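AP endonuclease, family 2 (Brucella melitensis biovar Abortus, PDB 3NGF) probably isomerises hydroxypyruvate as a manganese-binding TIM-barrel enzyme of the family that also includes AP endonucleases. Local coordinates at residues Glu167-Val172 / Val180-Asp185. Sequence-based numbering, arbitrary orientation.
Sequences EAVGLV and VAVQLD. With MN (manganese (II) ion), chain C.
V172 and V182 carry this contact, and both turn CG1 anti to the backbone N (chi1 170° and 178°), so that CG2 stands beside the N in each. In V182 this turns CG2 toward the strand-facing side of the helix, where V182 CG2 meets V169 CG2 at 3.9 Å, V169 lying across V182, nearly perpendicular. V182 CG2 also reaches A168 CB and V172 CG2, each at 4.2 Å, so three helix residues close around one methyl. Toward the start of the strand, V172 meets V180; the two side chains lie alongside, pointing opposite ways, with V172 CG1 3.9 Å from V180 CG1 and 3.7 Å from the V180 carbonyl O. Helix 165-175 and strand 180-185 follow strand 146-149 in a beta-alpha-beta unit of the TIM barrel, and the segments run nearly antiparallel (165°) with axes 8.1 Å apart. No hydrogen bond joins them; the side-chain contacts are apolar, and V172 also touches V149 on the adjacent strand. At the C-terminal end of the strand, D185 OD2 binds manganese at 2.2 Å, alongside E150, Q211, E247 and two waters, while D185 is also the N-cap of helix 186-192, its OD1 making weak hydrogen bonds to the N atoms of Y187 and H188.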
loop_
_atom_site.group_PDB
_atom_site.type_symbol
_atom_site.label_atom_id
_atom_site.label_comp_id
_atom_site.label_asym_id
_atom_site.label_seq_id
_atom_site.Cartn_x
_atom_site.Cartn_y
_atom_site.Cartn_z
ATOM N N GLU A 167 -10.619 -5.616 12.037
ATOM C CA GLU A 167 -11.857 -5.658 11.258
ATOM C C GLU A 167 -11.516 -6.071 9.821
ATOM O O GLU A 167 -12.246 -6.857 9.200
ATOM C CB GLU A 167 -12.524 -4.297 11.264
ATOM C CG GLU A 167 -13.786 -4.221 10.444
ATOM C CD GLU A 167 -14.478 -2.870 10.528
ATOM O OE1 GLU A 167 -13.918 -1.913 11.129
ATOM O OE2 GLU A 167 -15.606 -2.775 9.986
ATOM N N ALA A 168 -10.409 -5.546 9.299
ATOM C CA ALA A 168 -9.973 -5.892 7.938
ATOM C C ALA A 168 -9.556 -7.363 7.865
ATOM O O ALA A 168 -9.851 -8.057 6.875
ATOM C CB ALA A 168 -8.816 -4.977 7.456
ATOM N N VAL A 169 -8.852 -7.849 8.892
ATOM C CA VAL A 169 -8.502 -9.273 8.974
ATOM C C VAL A 169 -9.763 -10.145 8.911
ATOM O O VAL A 169 -9.805 -11.160 8.204
ATOM C CB VAL A 169 -7.696 -9.588 10.228
ATOM C CG1 VAL A 169 -7.569 -11.087 10.428
ATOM C CG2 VAL A 169 -6.307 -8.892 10.154
ATOM N N GLY A 170 -10.783 -9.723 9.634
ATOM C CA GLY A 170 -12.085 -10.396 9.607
ATOM C C GLY A 170 -12.732 -10.391 8.239
ATOM O O GLY A 170 -13.298 -11.428 7.811
ATOM N N LEU A 171 -12.658 -9.261 7.539
ATOM C CA LEU A 171 -13.238 -9.183 6.195
ATOM C C LEU A 171 -12.489 -10.099 5.233
ATOM O O LEU A 171 -13.096 -10.768 4.403
ATOM C CB LEU A 171 -13.229 -7.754 5.669
ATOM C CG LEU A 171 -14.280 -6.803 6.238
ATOM C CD1 LEU A 171 -13.965 -5.387 5.736
ATOM C CD2 LEU A 171 -15.659 -7.267 5.778
ATOM N N VAL A 172 -11.175 -10.140 5.357
ATOM C CA VAL A 172 -10.364 -11.045 4.543
ATOM C C VAL A 172 -10.681 -12.536 4.779
ATOM O O VAL A 172 -10.676 -13.326 3.837
ATOM C CB VAL A 172 -8.869 -10.795 4.724
ATOM C CG1 VAL A 172 -8.075 -11.943 4.036
ATOM C CG2 VAL A 172 -8.500 -9.420 4.165
ATOM N N VAL A 180 -5.168 -13.028 -0.760
ATOM C CA VAL A 180 -5.739 -11.778 -0.274
ATOM C C VAL A 180 -5.174 -11.570 1.126
ATOM O O VAL A 180 -5.075 -12.546 1.904
ATOM C CB VAL A 180 -7.276 -11.840 -0.222
ATOM C CG1 VAL A 180 -7.863 -10.604 0.405
ATOM C CG2 VAL A 180 -7.868 -12.048 -1.611
ATOM N N ALA A 181 -4.773 -10.337 1.444
ATOM C CA ALA A 181 -4.270 -9.999 2.779
ATOM C C ALA A 181 -4.445 -8.529 3.086
ATOM O O ALA A 181 -5.026 -7.784 2.312
ATOM C CB ALA A 181 -2.808 -10.415 2.948
ATOM N N VAL A 182 -3.956 -8.134 4.248
ATOM C CA VAL A 182 -4.033 -6.766 4.731
ATOM C C VAL A 182 -2.728 -6.026 4.422
ATOM O O VAL A 182 -1.624 -6.604 4.486
ATOM C CB VAL A 182 -4.273 -6.753 6.245
ATOM C CG1 VAL A 182 -4.305 -5.283 6.812
ATOM C CG2 VAL A 182 -5.599 -7.482 6.574
ATOM N N GLN A 183 -2.869 -4.762 4.028
ATOM C CA GLN A 183 -1.760 -3.832 3.914
ATOM C C GLN A 183 -1.729 -3.031 5.226
ATOM O O GLN A 183 -2.635 -2.245 5.499
ATOM C CB GLN A 183 -1.988 -2.922 2.715
ATOM C CG GLN A 183 -0.905 -1.867 2.457
ATOM C CD GLN A 183 -1.087 -1.184 1.131
ATOM O OE1 GLN A 183 -1.533 -1.790 0.165
ATOM N NE2 GLN A 183 -0.717 0.089 1.059
ATOM N N LEU A 184 -0.711 -3.279 6.040
ATOM C CA LEU A 184 -0.586 -2.699 7.389
ATOM C C LEU A 184 0.280 -1.430 7.341
ATOM O O LEU A 184 1.522 -1.508 7.354
ATOM C CB LEU A 184 0.041 -3.751 8.309
ATOM C CG LEU A 184 0.371 -3.380 9.756
ATOM C CD1 LEU A 184 -0.849 -2.786 10.454
ATOM C CD2 LEU A 184 0.957 -4.584 10.539
ATOM N N ASP A 185 -0.373 -0.281 7.228
ATOM C CA ASP A 185 0.287 1.028 7.291
ATOM C C ASP A 185 0.261 1.455 8.773
ATOM O O ASP A 185 -0.826 1.672 9.381
ATOM C CB ASP A 185 -0.439 1.991 6.345
ATOM C CG ASP A 185 0.165 3.390 6.298
ATOM O OD1 ASP A 185 0.691 3.838 7.316
ATOM O OD2 ASP A 185 0.071 4.085 5.255
HETATM MN MN MN C . -0.683 3.779 3.193
HETATM O O HOH W 1 -1.374 3.384 0.857
HETATM O O HOH W 2 -2.091 5.553 3.063
#